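Local coordinates for putative D-lactate dehydrogenase (Chlamydomonas reinhardtii, PDB 4ZGS), which probably reduces pyruvate to D-lactate with NADH in the fermentation of the algal chloroplast, as a member of the D-isomer specific 2-hydroxyacid dehydrogenase family, at residues 139-144 and 194-199; 227-232 and 254-259; 235-240 and 270-275; 261-266 and 287-292. All coordinates share one frame; numbering follows the deposited sequence.

Interaction 1: residues 139-144 and 194-199; sequences VAEHAV and ARILKG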
# COMPACT_ATOMS: atom_id res chain seq x y z
N VAL A 139 -26.26 -2.59 5.19
CA VAL A 139 -25.58 -3.88 5.16
C VAL A 139 -25.70 -4.49 3.77
O VAL A 139 -24.69 -4.87 3.16
CB VAL A 139 -26.14 -4.82 6.28
CG1 VAL A 139 -25.50 -6.18 6.26
CG2 VAL A 139 -25.97 -4.17 7.64
N ALA A 140 -26.91 -4.51 3.22
CA ALA A 140 -27.14 -5.09 1.88
C ALA A 140 -26.33 -4.33 0.84
O ALA A 140 -25.76 -4.93 -0.03
CB ALA A 140 -28.61 -5.08 1.52
N GLU A 141 -26.30 -3.01 0.90
CA GLU A 141 -25.49 -2.27 -0.05
C GLU A 141 -23.98 -2.59 0.15
O GLU A 141 -23.19 -2.39 -0.76
CB GLU A 141 -25.75 -0.77 0.08
CG GLU A 141 -27.18 -0.39 -0.32
CD GLU A 141 -27.48 1.10 -0.21
OE1 GLU A 141 -26.58 1.88 0.16
OE2 GLU A 141 -28.62 1.48 -0.52
N HIS A 142 -23.57 -3.05 1.33
CA HIS A 142 -22.15 -3.30 1.50
C HIS A 142 -21.70 -4.57 0.79
O HIS A 142 -20.66 -4.60 0.14
CB HIS A 142 -21.79 -3.37 2.98
CG HIS A 142 -20.32 -3.36 3.22
ND1 HIS A 142 -19.57 -2.21 3.15
CD2 HIS A 142 -19.47 -4.35 3.59
CE1 HIS A 142 -18.31 -2.49 3.42
NE2 HIS A 142 -18.22 -3.78 3.68
N ALA A 143 -22.49 -5.63 0.93
CA ALA A 143 -22.25 -6.86 0.19
C ALA A 143 -22.24 -6.60 -1.33
O ALA A 143 -21.42 -7.18 -2.07
CB ALA A 143 -23.29 -7.88 0.54
N VAL A 144 -23.14 -5.74 -1.78
CA VAL A 144 -23.24 -5.43 -3.20
C VAL A 144 -21.97 -4.66 -3.57
O VAL A 144 -21.44 -4.78 -4.67
CB VAL A 144 -24.54 -4.63 -3.54
CG1 VAL A 144 -24.59 -4.30 -5.01
CG2 VAL A 144 -25.74 -5.45 -3.19
N ALA A 194 -31.52 -8.98 -2.14
CA ALA A 194 -32.36 -9.45 -3.25
C ALA A 194 -32.96 -8.29 -4.06
O ALA A 194 -32.87 -8.31 -5.29
CB ALA A 194 -33.44 -10.33 -2.74
N ARG A 195 -33.52 -7.28 -3.39
CA ARG A 195 -34.09 -6.13 -4.10
C ARG A 195 -33.02 -5.44 -4.96
O ARG A 195 -33.24 -5.21 -6.14
CB ARG A 195 -34.69 -5.11 -3.13
CG ARG A 195 -35.24 -3.86 -3.84
CD ARG A 195 -35.70 -2.75 -2.90
NE ARG A 195 -34.61 -2.27 -2.03
CZ ARG A 195 -33.63 -1.46 -2.44
NH1 ARG A 195 -32.68 -1.07 -1.59
NH2 ARG A 195 -33.58 -1.06 -3.71
N ILE A 196 -31.88 -5.10 -4.35
CA ILE A 196 -30.78 -4.41 -5.04
C ILE A 196 -30.22 -5.23 -6.22
O ILE A 196 -30.02 -4.71 -7.34
CB ILE A 196 -29.61 -4.09 -4.08
CG1 ILE A 196 -30.01 -3.08 -2.99
CG2 ILE A 196 -28.45 -3.51 -4.84
CD1 ILE A 196 -29.06 -3.10 -1.74
N LEU A 197 -29.98 -6.51 -5.97
CA LEU A 197 -29.32 -7.33 -6.99
C LEU A 197 -30.27 -7.60 -8.18
O LEU A 197 -29.82 -7.62 -9.34
CB LEU A 197 -28.78 -8.63 -6.36
CG LEU A 197 -27.48 -8.44 -5.51
CD1 LEU A 197 -27.25 -9.56 -4.51
CD2 LEU A 197 -26.27 -8.30 -6.42
N LYS A 198 -31.57 -7.75 -7.92
CA LYS A 198 -32.58 -7.87 -9.00
C LYS A 198 -32.59 -6.56 -9.78
O LYS A 198 -32.68 -6.53 -11.00
CB LYS A 198 -33.97 -8.16 -8.42
CG LYS A 198 -35.08 -8.38 -9.42
CD LYS A 198 -34.86 -9.69 -10.12
CE LYS A 198 -36.09 -10.17 -10.87
NZ LYS A 198 -35.91 -11.63 -11.19
N GLY A 199 -32.46 -5.46 -9.05
CA GLY A 199 -32.48 -4.14 -9.66
C GLY A 199 -31.29 -3.92 -10.56
O GLY A 199 -31.40 -3.20 -11.53

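Interaction 2: residues 227-232 and 254-259; sequences ELLAMS and IQKMKK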
# COMPACT_ATOMS: atom_id res chain seq x y z
N GLU A 227 -29.73 -26.43 -4.59
CA GLU A 227 -30.09 -25.90 -5.92
C GLU A 227 -29.48 -24.53 -6.18
O GLU A 227 -28.96 -24.25 -7.28
CB GLU A 227 -31.61 -25.79 -6.09
CG GLU A 227 -32.37 -27.11 -6.12
CD GLU A 227 -33.88 -26.93 -6.11
OE1 GLU A 227 -34.37 -26.07 -5.35
OE2 GLU A 227 -34.58 -27.67 -6.83
N LEU A 228 -29.56 -23.66 -5.18
CA LEU A 228 -28.99 -22.33 -5.27
C LEU A 228 -27.46 -22.40 -5.40
O LEU A 228 -26.87 -21.70 -6.25
CB LEU A 228 -29.40 -21.52 -4.05
CG LEU A 228 -28.80 -20.12 -3.90
CD1 LEU A 228 -29.74 -19.25 -3.11
CD2 LEU A 228 -27.42 -20.24 -3.21
N LEU A 229 -26.84 -23.26 -4.60
CA LEU A 229 -25.37 -23.38 -4.62
C LEU A 229 -24.86 -23.90 -5.94
O LEU A 229 -23.78 -23.54 -6.40
CB LEU A 229 -24.87 -24.31 -3.51
CG LEU A 229 -25.09 -23.86 -2.08
CD1 LEU A 229 -24.65 -24.98 -1.16
CD2 LEU A 229 -24.33 -22.56 -1.83
N ALA A 230 -25.65 -24.78 -6.54
CA ALA A 230 -25.24 -25.42 -7.77
C ALA A 230 -25.32 -24.45 -8.93
O ALA A 230 -24.51 -24.53 -9.85
CB ALA A 230 -26.10 -26.63 -8.04
N MET A 231 -26.31 -23.57 -8.91
CA MET A 231 -26.54 -22.68 -10.05
C MET A 231 -25.89 -21.31 -9.97
O MET A 231 -25.86 -20.59 -10.96
CB MET A 231 -28.04 -22.49 -10.25
CG MET A 231 -28.73 -21.70 -9.14
SD MET A 231 -30.48 -21.37 -9.56
CE MET A 231 -31.19 -21.30 -7.92
N SER A 232 -25.37 -20.93 -8.80
CA SER A 232 -25.03 -19.52 -8.60
C SER A 232 -23.62 -19.10 -9.03
O SER A 232 -22.63 -19.77 -8.75
CB SER A 232 -25.25 -19.16 -7.13
OG SER A 232 -26.60 -19.43 -6.77
N ILE A 254 -18.86 -26.76 -0.49
CA ILE A 254 -18.16 -25.95 -1.47
C ILE A 254 -18.02 -26.70 -2.81
O ILE A 254 -18.09 -26.07 -3.87
CB ILE A 254 -16.79 -25.51 -0.96
CG1 ILE A 254 -16.97 -24.33 0.02
CG2 ILE A 254 -15.93 -25.08 -2.11
CD1 ILE A 254 -15.72 -23.86 0.69
N GLN A 255 -17.86 -28.02 -2.77
CA GLN A 255 -17.74 -28.78 -4.01
C GLN A 255 -19.08 -28.91 -4.73
O GLN A 255 -19.12 -29.35 -5.87
CB GLN A 255 -17.14 -30.17 -3.77
CG GLN A 255 -15.69 -30.09 -3.28
CD GLN A 255 -14.79 -29.22 -4.17
OE1 GLN A 255 -14.82 -29.33 -5.40
NE2 GLN A 255 -14.01 -28.34 -3.54
N LYS A 256 -20.18 -28.56 -4.05
CA LYS A 256 -21.50 -28.51 -4.68
C LYS A 256 -21.72 -27.21 -5.44
O LYS A 256 -22.65 -27.10 -6.23
CB LYS A 256 -22.62 -28.68 -3.66
CG LYS A 256 -22.71 -30.07 -3.04
CD LYS A 256 -23.96 -30.20 -2.18
CE LYS A 256 -23.92 -29.22 -1.03
NZ LYS A 256 -25.04 -29.42 -0.07
N MET A 257 -20.89 -26.21 -5.19
CA MET A 257 -21.05 -24.92 -5.85
C MET A 257 -20.55 -24.95 -7.27
O MET A 257 -20.02 -25.96 -7.73
CB MET A 257 -20.33 -23.83 -5.07
CG MET A 257 -20.90 -23.63 -3.70
SD MET A 257 -19.89 -22.53 -2.68
CE MET A 257 -20.44 -20.94 -3.29
N LYS A 258 -20.73 -23.83 -7.96
CA LYS A 258 -20.35 -23.68 -9.36
C LYS A 258 -18.94 -23.11 -9.48
O LYS A 258 -18.62 -22.08 -8.87
CB LYS A 258 -21.37 -22.79 -10.06
CG LYS A 258 -21.22 -22.74 -11.56
CD LYS A 258 -22.34 -21.93 -12.21
CE LYS A 258 -21.74 -21.03 -13.25
NZ LYS A 258 -22.74 -20.20 -13.94
N LYS A 259 -18.10 -23.77 -10.27
CA LYS A 259 -16.70 -23.38 -10.38
C LYS A 259 -16.52 -21.93 -10.75
O LYS A 259 -16.98 -21.49 -11.79
CB LYS A 259 -15.96 -24.27 -11.39
CG LYS A 259 -14.48 -23.89 -11.54
CD LYS A 259 -13.64 -25.03 -12.10
CE LYS A 259 -12.14 -24.72 -12.06
NZ LYS A 259 -11.41 -25.89 -12.63

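Interaction 3: residues 235-240 and 270-275; sequences VTLHCP and GLIDSA. With NAD (nicotinamide-adenine-dinucleotide), chain I.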
# COMPACT_ATOMS: atom_id res chain seq x y z
N VAL A 235 -23.00 -16.07 -4.59
CA VAL A 235 -23.70 -16.43 -3.38
C VAL A 235 -23.42 -15.41 -2.30
O VAL A 235 -22.25 -15.09 -2.03
CB VAL A 235 -23.30 -17.81 -2.89
CG1 VAL A 235 -23.93 -18.09 -1.56
CG2 VAL A 235 -23.74 -18.86 -3.91
N THR A 236 -24.48 -14.87 -1.70
CA THR A 236 -24.32 -13.89 -0.63
C THR A 236 -25.06 -14.33 0.62
O THR A 236 -26.26 -14.57 0.59
CB THR A 236 -24.80 -12.50 -1.06
OG1 THR A 236 -24.74 -11.63 0.07
CG2 THR A 236 -26.25 -12.55 -1.54
N LEU A 237 -24.34 -14.47 1.73
CA LEU A 237 -24.91 -15.04 2.93
C LEU A 237 -25.54 -13.96 3.79
O LEU A 237 -24.86 -12.99 4.13
CB LEU A 237 -23.85 -15.78 3.74
CG LEU A 237 -22.99 -16.77 2.97
CD1 LEU A 237 -22.00 -17.50 3.92
CD2 LEU A 237 -23.91 -17.75 2.24
N HIS A 238 -26.85 -14.02 3.99
CA HIS A 238 -27.49 -13.16 4.98
C HIS A 238 -28.20 -13.83 6.17
O HIS A 238 -28.79 -13.13 7.00
CB HIS A 238 -28.39 -12.21 4.23
CG HIS A 238 -27.63 -11.36 3.27
ND1 HIS A 238 -26.97 -10.21 3.65
CD2 HIS A 238 -27.29 -11.57 1.97
CE1 HIS A 238 -26.34 -9.71 2.60
NE2 HIS A 238 -26.51 -10.51 1.57
N CYS A 239 -28.15 -15.15 6.28
CA CYS A 239 -28.83 -15.81 7.39
C CYS A 239 -28.12 -15.56 8.72
O CYS A 239 -26.91 -15.28 8.76
CB CYS A 239 -28.95 -17.32 7.14
SG CYS A 239 -27.39 -18.16 6.65
N PRO A 240 -28.87 -15.66 9.83
CA PRO A 240 -28.29 -15.57 11.18
C PRO A 240 -27.46 -16.81 11.45
O PRO A 240 -27.58 -17.79 10.72
CB PRO A 240 -29.52 -15.52 12.09
CG PRO A 240 -30.57 -16.26 11.32
CD PRO A 240 -30.32 -15.92 9.86
N GLY A 270 -19.09 -17.40 11.56
CA GLY A 270 -19.43 -18.79 11.80
C GLY A 270 -20.11 -19.50 10.63
O GLY A 270 -20.22 -20.73 10.65
N LEU A 271 -20.61 -18.76 9.64
CA LEU A 271 -21.28 -19.38 8.50
C LEU A 271 -20.30 -20.09 7.57
O LEU A 271 -20.70 -20.93 6.77
CB LEU A 271 -22.05 -18.35 7.69
CG LEU A 271 -23.12 -17.57 8.45
CD1 LEU A 271 -23.68 -16.50 7.56
CD2 LEU A 271 -24.20 -18.52 8.90
N ILE A 272 -19.03 -19.73 7.68
CA ILE A 272 -17.97 -20.25 6.83
C ILE A 272 -16.90 -20.97 7.61
O ILE A 272 -16.46 -20.47 8.64
CB ILE A 272 -17.27 -19.14 6.04
CG1 ILE A 272 -18.25 -18.41 5.12
CG2 ILE A 272 -16.10 -19.71 5.25
CD1 ILE A 272 -17.57 -17.29 4.36
N ASP A 273 -16.47 -22.13 7.13
CA ASP A 273 -15.34 -22.79 7.77
C ASP A 273 -14.08 -22.35 7.05
O ASP A 273 -13.78 -22.81 5.95
CB ASP A 273 -15.51 -24.31 7.73
CG ASP A 273 -14.25 -25.07 8.11
OD1 ASP A 273 -13.32 -24.50 8.75
OD2 ASP A 273 -14.21 -26.27 7.79
N SER A 274 -13.32 -21.48 7.70
CA SER A 274 -12.24 -20.76 7.05
C SER A 274 -11.14 -21.71 6.57
O SER A 274 -10.50 -21.46 5.56
CB SER A 274 -11.63 -19.75 8.02
OG SER A 274 -12.66 -18.95 8.57
N ALA A 275 -10.92 -22.80 7.29
CA ALA A 275 -9.92 -23.75 6.83
C ALA A 275 -10.21 -24.21 5.39
O ALA A 275 -9.29 -24.35 4.57
CB ALA A 275 -9.85 -24.95 7.79
PA NAD I . -33.53 -11.16 9.97
O1A NAD I . -34.22 -11.90 11.06
O2A NAD I . -34.67 -10.40 9.41
O5B NAD I . -32.87 -12.15 8.90
C5B NAD I . -32.56 -13.51 9.20
C4B NAD I . -33.34 -14.44 8.33
O4B NAD I . -32.62 -15.74 8.16
C3B NAD I . -34.67 -14.76 8.92
O3B NAD I . -35.75 -14.53 7.96
C2B NAD I . -34.65 -16.18 9.26
O2B NAD I . -35.97 -16.76 9.08
C1B NAD I . -33.68 -16.79 8.33
N9A NAD I . -33.18 -18.04 8.75
C8A NAD I . -33.31 -18.63 10.04
N7A NAD I . -32.70 -19.89 10.05
C5A NAD I . -32.19 -20.09 8.78
C6A NAD I . -31.47 -21.13 8.11
N6A NAD I . -31.10 -22.32 8.79
N1A NAD I . -31.17 -20.97 6.91
C2A NAD I . -31.41 -20.01 6.19
N3A NAD I . -32.06 -18.98 6.62
C4A NAD I . -32.51 -18.92 7.95
O3 NAD I . -32.43 -10.15 10.56
PN NAD I . -31.53 -9.17 9.66
O1N NAD I . -31.80 -7.74 9.95
O2N NAD I . -31.88 -9.28 8.23
O5D NAD I . -29.99 -9.52 9.87
C5D NAD I . -29.39 -9.62 11.17
C4D NAD I . -28.00 -10.08 10.94
O4D NAD I . -27.17 -8.97 10.42
C3D NAD I . -27.32 -10.51 12.17
O3D NAD I . -27.72 -11.85 12.56
C2D NAD I . -25.92 -10.47 11.76
O2D NAD I . -25.58 -11.73 11.13
C1D NAD I . -25.79 -9.36 10.78
N1N NAD I . -25.07 -8.28 11.32
C2N NAD I . -24.03 -7.68 10.58
C3N NAD I . -23.30 -6.62 11.12
C7N NAD I . -22.17 -5.98 10.32
O7N NAD I . -21.48 -6.66 9.58
N7N NAD I . -21.89 -4.60 10.44
C4N NAD I . -23.61 -6.15 12.41
C5N NAD I . -24.65 -6.74 13.15
C6N NAD I . -25.37 -7.80 12.61

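Interaction 4: residues 261-266 and 287-292; sequences VMLINV and GALGLD. With NAD (nicotinamide-adenine-dinucleotide), chain I.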
# COMPACT_ATOMS: atom_id res chain seq x y z
N VAL A 261 -17.31 -19.53 -8.54
CA VAL A 261 -18.30 -18.80 -7.77
C VAL A 261 -17.68 -17.72 -6.91
O VAL A 261 -16.62 -17.92 -6.35
CB VAL A 261 -19.10 -19.70 -6.83
CG1 VAL A 261 -18.18 -20.31 -5.77
CG2 VAL A 261 -20.14 -18.86 -6.13
N MET A 262 -18.33 -16.57 -6.84
CA MET A 262 -17.98 -15.49 -5.91
C MET A 262 -18.82 -15.64 -4.66
O MET A 262 -20.05 -15.63 -4.74
CB MET A 262 -18.23 -14.11 -6.55
CG MET A 262 -18.12 -12.92 -5.60
SD MET A 262 -18.22 -11.37 -6.55
CE MET A 262 -16.94 -11.63 -7.77
N LEU A 263 -18.18 -15.77 -3.50
CA LEU A 263 -18.90 -15.92 -2.23
C LEU A 263 -18.79 -14.64 -1.44
O LEU A 263 -17.71 -14.11 -1.30
CB LEU A 263 -18.33 -17.09 -1.43
CG LEU A 263 -18.83 -17.29 -0.01
CD1 LEU A 263 -20.34 -17.43 -0.06
CD2 LEU A 263 -18.19 -18.54 0.54
N ILE A 264 -19.92 -14.12 -0.96
CA ILE A 264 -19.94 -12.88 -0.18
C ILE A 264 -20.53 -13.14 1.18
O ILE A 264 -21.63 -13.65 1.29
CB ILE A 264 -20.75 -11.81 -0.84
CG1 ILE A 264 -20.19 -11.52 -2.23
CG2 ILE A 264 -20.74 -10.57 0.01
CD1 ILE A 264 -18.79 -11.02 -2.19
N ASN A 265 -19.79 -12.80 2.22
CA ASN A 265 -20.35 -12.96 3.53
C ASN A 265 -20.18 -11.71 4.40
O ASN A 265 -19.08 -11.39 4.83
CB ASN A 265 -19.69 -14.16 4.18
CG ASN A 265 -20.28 -14.49 5.50
OD1 ASN A 265 -21.39 -14.05 5.82
ND2 ASN A 265 -19.53 -15.22 6.32
N VAL A 266 -21.29 -11.00 4.61
CA VAL A 266 -21.39 -9.88 5.54
C VAL A 266 -22.21 -10.22 6.78
O VAL A 266 -22.55 -9.32 7.53
CB VAL A 266 -21.98 -8.62 4.87
CG1 VAL A 266 -21.09 -8.21 3.69
CG2 VAL A 266 -23.42 -8.84 4.42
N GLY A 287 -13.98 -18.75 -6.82
CA GLY A 287 -13.29 -17.78 -7.64
C GLY A 287 -13.03 -16.45 -6.95
O GLY A 287 -12.09 -15.75 -7.30
N ALA A 288 -13.86 -16.09 -5.98
CA ALA A 288 -13.62 -14.82 -5.30
C ALA A 288 -14.31 -14.80 -3.95
O ALA A 288 -15.23 -15.56 -3.67
CB ALA A 288 -14.07 -13.65 -6.16
N LEU A 289 -13.79 -13.97 -3.07
CA LEU A 289 -14.35 -13.94 -1.74
C LEU A 289 -14.37 -12.51 -1.26
O LEU A 289 -13.31 -11.88 -1.22
CB LEU A 289 -13.51 -14.83 -0.82
CG LEU A 289 -13.98 -15.14 0.60
CD1 LEU A 289 -15.09 -16.20 0.61
CD2 LEU A 289 -12.78 -15.57 1.48
N GLY A 290 -15.56 -11.97 -0.99
CA GLY A 290 -15.66 -10.78 -0.16
C GLY A 290 -16.22 -11.16 1.20
O GLY A 290 -17.19 -11.90 1.27
N LEU A 291 -15.66 -10.56 2.26
CA LEU A 291 -15.99 -10.82 3.66
C LEU A 291 -15.97 -9.50 4.39
O LEU A 291 -15.11 -8.67 4.13
CB LEU A 291 -15.00 -11.75 4.35
CG LEU A 291 -14.74 -13.12 3.76
CD1 LEU A 291 -13.71 -13.82 4.64
CD2 LEU A 291 -16.05 -13.89 3.69
N ASP A 292 -17.00 -9.26 5.20
CA ASP A 292 -17.00 -8.22 6.21
C ASP A 292 -16.78 -8.87 7.58
O ASP A 292 -16.70 -8.19 8.60
CB ASP A 292 -18.33 -7.45 6.19
CG ASP A 292 -18.28 -6.16 7.00
OD1 ASP A 292 -17.30 -5.41 6.75
OD2 ASP A 292 -19.19 -5.90 7.87
PA NAD I . -33.53 -11.16 9.97
O1A NAD I . -34.22 -11.90 11.06
O2A NAD I . -34.67 -10.40 9.41
O5B NAD I . -32.87 -12.15 8.90
C5B NAD I . -32.56 -13.51 9.20
C4B NAD I . -33.34 -14.44 8.33
O4B NAD I . -32.62 -15.74 8.16
C3B NAD I . -34.67 -14.76 8.92
O3B NAD I . -35.75 -14.53 7.96
C2B NAD I . -34.65 -16.18 9.26
O2B NAD I . -35.97 -16.76 9.08
C1B NAD I . -33.68 -16.79 8.33
N9A NAD I . -33.18 -18.04 8.75
C8A NAD I . -33.31 -18.63 10.04
N7A NAD I . -32.70 -19.89 10.05
C5A NAD I . -32.19 -20.09 8.78
C6A NAD I . -31.47 -21.13 8.11
N6A NAD I . -31.10 -22.32 8.79
N1A NAD I . -31.17 -20.97 6.91
C2A NAD I . -31.41 -20.01 6.19
N3A NAD I . -32.06 -18.98 6.62
C4A NAD I . -32.51 -18.92 7.95
O3 NAD I . -32.43 -10.15 10.56
PN NAD I . -31.53 -9.17 9.66
O1N NAD I . -31.80 -7.74 9.95
O2N NAD I . -31.88 -9.28 8.23
O5D NAD I . -29.99 -9.52 9.87
C5D NAD I . -29.39 -9.62 11.17
C4D NAD I . -28.00 -10.08 10.94
O4D NAD I . -27.17 -8.97 10.42
C3D NAD I . -27.32 -10.51 12.17
O3D NAD I . -27.72 -11.85 12.56
C2D NAD I . -25.92 -10.47 11.76
O2D NAD I . -25.58 -11.73 11.13
C1D NAD I . -25.79 -9.36 10.78
N1N NAD I . -25.07 -8.28 11.32
C2N NAD I . -24.03 -7.68 10.58
C3N NAD I . -23.30 -6.62 11.12
C7N NAD I . -22.17 -5.98 10.32
O7N NAD I . -21.48 -6.66 9.58
N7N NAD I . -21.89 -4.60 10.44
C4N NAD I . -23.61 -6.15 12.41
C5N NAD I . -24.65 -6.74 13.15
C6N NAD I . -25.37 -7.80 12.61

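Interaction 1: residues 139-144 and 194-199
Ala140 opens the contact between two helical segments by setting its CB 3.8 Å from CD1 of Ile196. One residue on, Glu141 offers the aliphatic part of its side chain: CG lies 3.6 Å from the same Ile196 CD1, and the isoleucine end lies across the glutamate chain. The extended glutamate chain then leads its carboxylate away from the isoleucine to the subunit interface, where OE1 accepts a hydrogen bond from Met176 N of the second subunit. A turn beyond Ala140, Val144 meets the other branch of Ile196, its CG2 lying 3.7 Å from Ile196 CG2. With CG1 anti to the carbonyl carbon and CG2 anti to the backbone N (chi1 -65°), Ile196 divides its two branches between successive turns of 139-144. Val144 CG2 also reaches Leu197 CG at 4.2 Å. No hydrogen bond joins the segments, whose axes approach to 9.8 Å at an angle of 43°. Helix 188-200, whose start holds the last glycine of what is probably the GxGxxG motif of a Rossmann-type fold, thus packs on helix 136-151; Leu197 continues onto Val204 of strand 203-207, while Val144 also meets Phe148 of the second subunit.

Interaction 2: residues 227-232 and 254-259
The backbones of Ala230 and Met257 come within 4.6 Å between their CA atoms, where the last turn of helix 225-231 lies against the chain leaving the type I turn Ile254-Met257. Two CA-H...O contacts run in opposite directions across this approach. Met257 CA points its hydrogen at Leu229 O, 3.1 Å away, with an angle of 154° at the hydrogen; in return Ala230 CA lies 3.4 Å from Lys256 O.

Among the side chains, Leu229 and Met257 form the apolar part. Leu229 CB is 4.0 Å from Met257 CG, and its CD2 branch closes on that same carbon at 4.1 Å. The methionine bends at its last torsion (chi3 81°), its far end packing on Val235 of strand 234-237. Lys258 works differently: its CB sits against two carbonyl oxygens, 3.5 Å from Ser232 O and 3.6 Å from Ala230 O, and its CD passes 4.0 Å from Met231 O. Its ammonium group goes on to a salt bridge with Asp233, while Lys256, at the other end of the contact, pairs with Asp226.

Leu229 O thus meets the polarised CA-H of Met257, and the carbonyls of Ala230, Met231 and Ser232 meet methylenes of Lys258. The two ammonium groups, paired with acids that flank the helical segment, would probably add a favourable electrostatic term at this partly exposed edge of the nucleotide-binding domain, away from the annotated NAD sites.

Interaction 3: residues 235-240 and 270-275
Leu271 reaches from its short 3-10 segment against the end of strand 234-237 and the residues just after it, and its CB and both methyls each have a close partner there. Its CB lies 3.9 Å from Leu237 CD1. The CG is anti to the carbonyl carbon (chi1 -58°), and from it the two methyls diverge. CD1 turns back along Leu237, touching its CB at 3.9 Å, and also rests 3.7 Å from the carbonyl oxygen of Cys239. CD2 goes further along the chain, to the sulphur of Cys239 at 3.9 Å and to Pro240 O at the same distance. Leu237 and Leu271 thus overlap head to tail.

Strand 234-237 is a central strand of the parallel sheet of a Rossmann-type domain, and the residues that follow it run past the bound dinucleotide. Cys239 and Pro240 belong to the NAD pocket: the CB of Cys239 packs 3.6 Å from N3A of the adenine, and Pro240 CG lies 3.8 Å from C8A of the same base. Cys239 holds its SG between its own backbone N and carbonyl carbon (chi1 49°), which turns the sulphur to Leu271 while CB stays against the base. Leu271 therefore backs the adenine wall as a second-shell residue.

Beyond Leu271, Ile272 joins the same apolar patch, where its CG1 meets Leu237 CD1 at 4.0 Å and the two side chains cross at a slant. Asn265 of strand 261-265 lies against Leu237, Leu271 and Ile272 alike.

Interaction 4: residues 261-266 and 287-292
Residues 261-265 and 287-291 pair as neighbouring parallel strands, the two strands of a beta-alpha-beta crossover that returns through helix 277-283 in the Rossmann-type sheet. Their directions differ by only 9°. Backbone hydrogen bonds alternate in the parallel manner: Leu263 N donates to Ala288 O at 3.0 Å, nearly straight at 172°, and Leu263 O accepts from Gly290 N; Asn265 repeats the pattern with Gly290 O and Asp292 N. At the start, Val261 O takes Gly287 N at 2.8 Å and, weakly, Ala288 N. Four CA-H...O contacts fill in between these bonds.

Apolar contacts differ on the two faces of the sheet. On that of Met262 and Ile264, the methionine bends its CE to 3.9 Å from Ala288 CB, while Ile264 folds CD1 over Gly290, 3.7 Å from its CA, a close approach made possible by the absence of a side chain on the glycine. This face receives helix 136-151. On the other, Leu263 and Leu289 run alongside each other, CD2 of the first 3.9 Å from CD1 of the second, and Leu291 CD2 packs 3.7 Å from Asn265 CB.

Polar groups gather where the strands end at the NAD pocket. Thr333, Thr336 and Ala337 hydrogen-bond the Asp292 carboxylate, and its OD2 lies 3.0 Å from the nicotinamide carboxamide oxygen O7N of NAD.

In the fold
All four contacts belong to the nucleotide-binding half of the chain. Interactions 3 and 4, with centres 9 Å apart, share the six-stranded parallel sheet: strands 234-237 and 261-265 are neighbours in it, their segments alternate along the chain, and both contacts touch NAD. Interaction 2 alternates likewise with interaction 3, its centre 14 Å away; helix 225-231 leads into strand 234-237, and this contact lies farther from the cofactor. Interaction 1 comes first in sequence and lies about 14 Å from interaction 4, centre to centre; its Ala143 packs on Ile264, Val266 and Thr236. Interactions 3 and 4 thus help line the NAD pocket, interaction 1 packs two helices beside it, and interaction 2 lies away from it.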